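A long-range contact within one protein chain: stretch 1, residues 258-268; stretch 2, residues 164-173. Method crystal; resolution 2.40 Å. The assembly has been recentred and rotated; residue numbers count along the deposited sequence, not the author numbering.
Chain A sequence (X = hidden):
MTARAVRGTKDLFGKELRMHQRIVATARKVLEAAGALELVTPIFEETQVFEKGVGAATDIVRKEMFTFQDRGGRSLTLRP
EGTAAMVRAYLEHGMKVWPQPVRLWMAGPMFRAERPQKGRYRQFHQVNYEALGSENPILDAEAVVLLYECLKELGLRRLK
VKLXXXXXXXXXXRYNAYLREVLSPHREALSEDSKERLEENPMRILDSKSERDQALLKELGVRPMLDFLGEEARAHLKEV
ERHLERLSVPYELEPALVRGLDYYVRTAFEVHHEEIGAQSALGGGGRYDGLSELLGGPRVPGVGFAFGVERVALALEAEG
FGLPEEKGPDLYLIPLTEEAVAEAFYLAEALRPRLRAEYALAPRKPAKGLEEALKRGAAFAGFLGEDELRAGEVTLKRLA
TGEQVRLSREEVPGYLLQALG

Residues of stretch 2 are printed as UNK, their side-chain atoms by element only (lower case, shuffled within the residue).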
# COMPACT_ATOMS: atom_id res chain seq x y z
N VAL A 258 3.30 -18.26 25.30
CA VAL A 258 3.96 -19.43 24.73
C VAL A 258 4.05 -19.40 23.21
O VAL A 258 3.28 -18.71 22.54
CB VAL A 258 3.22 -20.73 25.16
CG1 VAL A 258 4.08 -21.94 24.84
CG2 VAL A 258 2.90 -20.70 26.64
N ARG A 259 5.02 -20.14 22.68
CA ARG A 259 5.24 -20.26 21.24
C ARG A 259 5.45 -21.74 20.97
O ARG A 259 6.50 -22.30 21.30
CB ARG A 259 6.49 -19.47 20.83
CG ARG A 259 6.51 -18.01 21.26
CD ARG A 259 5.49 -17.14 20.53
NE ARG A 259 5.65 -15.74 20.92
CZ ARG A 259 4.76 -14.79 20.69
NH1 ARG A 259 3.64 -15.06 20.05
NH2 ARG A 259 5.00 -13.55 21.10
N GLY A 260 4.44 -22.38 20.39
CA GLY A 260 4.50 -23.80 20.13
C GLY A 260 5.38 -24.30 19.00
O GLY A 260 5.95 -25.39 19.10
N LEU A 261 5.51 -23.51 17.94
CA LEU A 261 6.33 -23.92 16.80
C LEU A 261 7.79 -24.11 17.16
O LEU A 261 8.35 -23.35 17.95
CB LEU A 261 6.19 -22.91 15.66
CG LEU A 261 4.76 -22.78 15.12
CD1 LEU A 261 4.72 -21.69 14.06
CD2 LEU A 261 4.29 -24.11 14.55
N ASP A 262 8.41 -25.12 16.56
CA ASP A 262 9.80 -25.46 16.82
C ASP A 262 10.87 -24.43 16.47
O ASP A 262 12.01 -24.53 16.95
CB ASP A 262 10.13 -26.79 16.14
CG ASP A 262 9.40 -27.97 16.75
OD1 ASP A 262 9.76 -28.38 17.88
OD2 ASP A 262 8.46 -28.50 16.11
N TYR A 263 10.55 -23.43 15.66
CA TYR A 263 11.57 -22.45 15.30
C TYR A 263 11.61 -21.22 16.20
O TYR A 263 12.49 -20.37 16.06
CB TYR A 263 11.44 -22.05 13.82
CG TYR A 263 10.14 -21.39 13.41
CD1 TYR A 263 9.89 -20.05 13.70
CD2 TYR A 263 9.19 -22.09 12.67
CE1 TYR A 263 8.73 -19.42 13.26
CE2 TYR A 263 8.03 -21.48 12.23
CZ TYR A 263 7.81 -20.14 12.52
OH TYR A 263 6.66 -19.52 12.09
N TYR A 264 10.67 -21.13 17.14
CA TYR A 264 10.64 -20.00 18.07
C TYR A 264 11.61 -20.31 19.19
O TYR A 264 11.60 -21.41 19.76
CB TYR A 264 9.24 -19.77 18.63
CG TYR A 264 8.30 -19.12 17.64
CD1 TYR A 264 7.25 -19.84 17.06
CD2 TYR A 264 8.46 -17.79 17.26
CE1 TYR A 264 6.39 -19.25 16.14
CE2 TYR A 264 7.61 -17.18 16.35
CZ TYR A 264 6.57 -17.92 15.79
OH TYR A 264 5.72 -17.32 14.90
N VAL A 265 12.44 -19.33 19.52
CA VAL A 265 13.45 -19.50 20.56
C VAL A 265 13.55 -18.27 21.46
O VAL A 265 13.25 -17.15 21.05
CB VAL A 265 14.82 -19.82 19.87
CG1 VAL A 265 15.90 -18.87 20.36
CG2 VAL A 265 15.20 -21.26 20.11
N ARG A 266 13.98 -18.50 22.70
CA ARG A 266 14.15 -17.44 23.68
C ARG A 266 13.02 -16.41 23.73
O ARG A 266 11.84 -16.77 23.77
CB ARG A 266 15.51 -16.75 23.46
CG ARG A 266 16.66 -17.74 23.57
CD ARG A 266 18.05 -17.12 23.47
NE ARG A 266 19.03 -18.20 23.56
CZ ARG A 266 20.35 -18.04 23.61
NH1 ARG A 266 20.89 -16.83 23.58
NH2 ARG A 266 21.13 -19.11 23.70
N THR A 267 13.39 -15.13 23.71
CA THR A 267 12.44 -14.02 23.80
C THR A 267 11.09 -14.12 23.11
O THR A 267 10.98 -14.51 21.95
CB THR A 267 13.09 -12.71 23.32
OG1 THR A 267 14.39 -12.58 23.90
CG2 THR A 267 12.27 -11.51 23.75
N ALA A 268 10.06 -13.75 23.85
CA ALA A 268 8.70 -13.71 23.33
C ALA A 268 8.10 -12.54 24.09
O ALA A 268 8.44 -12.32 25.26
CB ALA A 268 7.96 -14.98 23.65
N UNK A 164 8.60 -12.80 28.20
CA UNK A 164 8.79 -14.19 28.56
C UNK A 164 9.84 -14.81 27.66
O UNK A 164 10.45 -14.13 26.83
c UNK A 164 7.48 -14.96 28.42
o UNK A 164 7.65 -16.34 28.74
N UNK A 165 10.04 -16.12 27.82
CA UNK A 165 11.01 -16.85 27.03
C UNK A 165 10.52 -18.26 26.75
O UNK A 165 9.79 -18.84 27.55
o UNK A 165 13.24 -17.78 27.08
c UNK A 165 12.35 -16.92 27.76
N UNK A 166 10.92 -18.81 25.61
CA UNK A 166 10.55 -20.17 25.26
C UNK A 166 11.79 -21.07 25.24
O UNK A 166 11.73 -22.21 24.79
c UNK A 166 9.82 -20.22 23.90
c UNK A 166 10.70 -19.65 22.81
c UNK A 166 8.51 -19.45 23.99
N UNK A 167 12.90 -20.52 25.72
CA UNK A 167 14.16 -21.24 25.80
C UNK A 167 14.81 -21.75 24.52
O UNK A 167 14.37 -21.44 23.42
N UNK A 168 15.87 -22.54 24.68
CA UNK A 168 16.56 -23.12 23.54
C UNK A 168 15.92 -24.47 23.21
O UNK A 168 15.28 -25.07 24.07
o UNK A 168 19.65 -21.93 25.01
o UNK A 168 18.40 -20.96 23.48
c UNK A 168 18.05 -23.29 23.86
c UNK A 168 18.75 -21.97 24.14
N UNK A 169 16.09 -24.96 21.97
CA UNK A 169 15.50 -26.24 21.57
C UNK A 169 15.75 -27.43 22.50
O UNK A 169 14.91 -28.34 22.58
c UNK A 169 16.91 -24.40 20.89
c UNK A 169 16.06 -26.46 20.16
c UNK A 169 17.31 -25.64 20.15
N UNK A 170 16.87 -27.43 23.21
CA UNK A 170 17.16 -28.53 24.14
C UNK A 170 16.26 -28.35 25.36
O UNK A 170 15.87 -29.32 26.01
o UNK A 170 19.54 -25.85 22.53
c UNK A 170 19.84 -26.51 23.54
c UNK A 170 19.62 -28.03 23.51
c UNK A 170 18.63 -28.50 24.58
o UNK A 170 20.34 -26.00 24.57
N UNK A 171 15.93 -27.09 25.66
CA UNK A 171 15.05 -26.78 26.78
C UNK A 171 13.62 -27.13 26.39
O UNK A 171 12.84 -27.60 27.21
c UNK A 171 15.12 -25.29 27.13
c UNK A 171 16.52 -24.82 27.48
o UNK A 171 16.83 -23.64 27.22
o UNK A 171 17.31 -25.63 28.01
N UNK A 172 13.30 -26.90 25.13
CA UNK A 172 11.96 -27.18 24.63
C UNK A 172 11.74 -28.69 24.54
O UNK A 172 10.61 -29.17 24.67
c UNK A 172 9.48 -24.10 21.27
n UNK A 172 8.42 -24.55 20.61
n UNK A 172 9.38 -22.99 22.00
c UNK A 172 11.90 -24.97 23.32
c UNK A 172 11.85 -24.36 21.92
c UNK A 172 11.77 -26.50 23.27
n UNK A 172 10.63 -24.76 21.21
N UNK A 173 12.82 -29.43 24.32
CA UNK A 173 12.72 -30.88 24.24
C UNK A 173 12.30 -31.44 25.61
O UNK A 173 11.38 -32.26 25.70
c UNK A 173 14.05 -31.48 23.81

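Position 164 carries one carbon and then one oxygen, its side chain no nearer than 4.2 Å to stretch 1: a serine. Its backbone forms an antiparallel hydrogen-bonded pair with Ala 268: Ser 164 N donates to Ala 268 O and Ala 268 N to Ser 164 O, each at 3.0 Å. Both side chains lie on the same face of the sheet, where both are buried.

Position 165 again has one carbon and one oxygen, the oxygen 3.5 Å from Arg 266 O, and is Ser 165. It forms a non-hydrogen-bonded pair with Thr 267, both side chains on the other face, and Ser 165 CA lies 3.4 Å from Arg 266 O in a CA-H...O contact. Its hydroxyl serves its own stretch: OG of Ser 165 accepts from N of residue 167 at 3.1 Å, steadying the chain as it leaves the strand.

Position 166 has three carbons, one bearing the other two, which touch Arg 259 and the backbone of 264-266: a beta-branched valine. Val 166 CG1 is 3.7 Å from Arg 259 CG and Val 166 CG2 3.4 Å from Val 265 C. With no polar atom of its own, the side chain needs no partner there, and Val 166 N donates to Arg 266 O at 2.9 Å.

Position 167 has no side-chain atoms and is glycine. Its phi of 62° favours this residue, and a CB would be crowded by CB of residue 171, 3.1 Å away. Gly 167 O accepts a nearly straight hydrogen bond from Arg 266 N at 3.1 Å.

Position 168 has two carbons, the second carrying two oxygens, one of them 2.8 Å from Arg 266 NE: aspartate. Its carboxylate meets the positive guanidinium at its edge in a salt bridge through Asp 168 OD1; the bonds from NH2 are weak.

Position 169 closes three carbons onto its backbone nitrogen, one of them 3.7 Å from Val 265 CG2: proline, well suited to the first turn of a helix.

Position 170, three carbons and two terminal oxygens, is glutamate, exposed and off stretch 1.

Position 171 has two carbons and two oxygens. This aspartate also misses stretch 1, but Asp 171 OD2 accepts from Asp 168 N at 2.9 Å.

Position 172 has three carbons, a nitrogen, and a carbon bearing two more nitrogens, both 3.0 Å from Arg 259 O: arginine, long enough for NH1 and NH2 both to donate to that carbonyl.

Position 173, one carbon, is an exposed alanine out of contact.

Beyond the short antiparallel ladder, Arg 266 reaches from stretch 1 to Asp 168, and Arg 172 from stretch 2 to Arg 259 O, with the Val 166 side chain packed against stretch 1.

Stretch 2, residues 164-173: SSVGDPEDRA
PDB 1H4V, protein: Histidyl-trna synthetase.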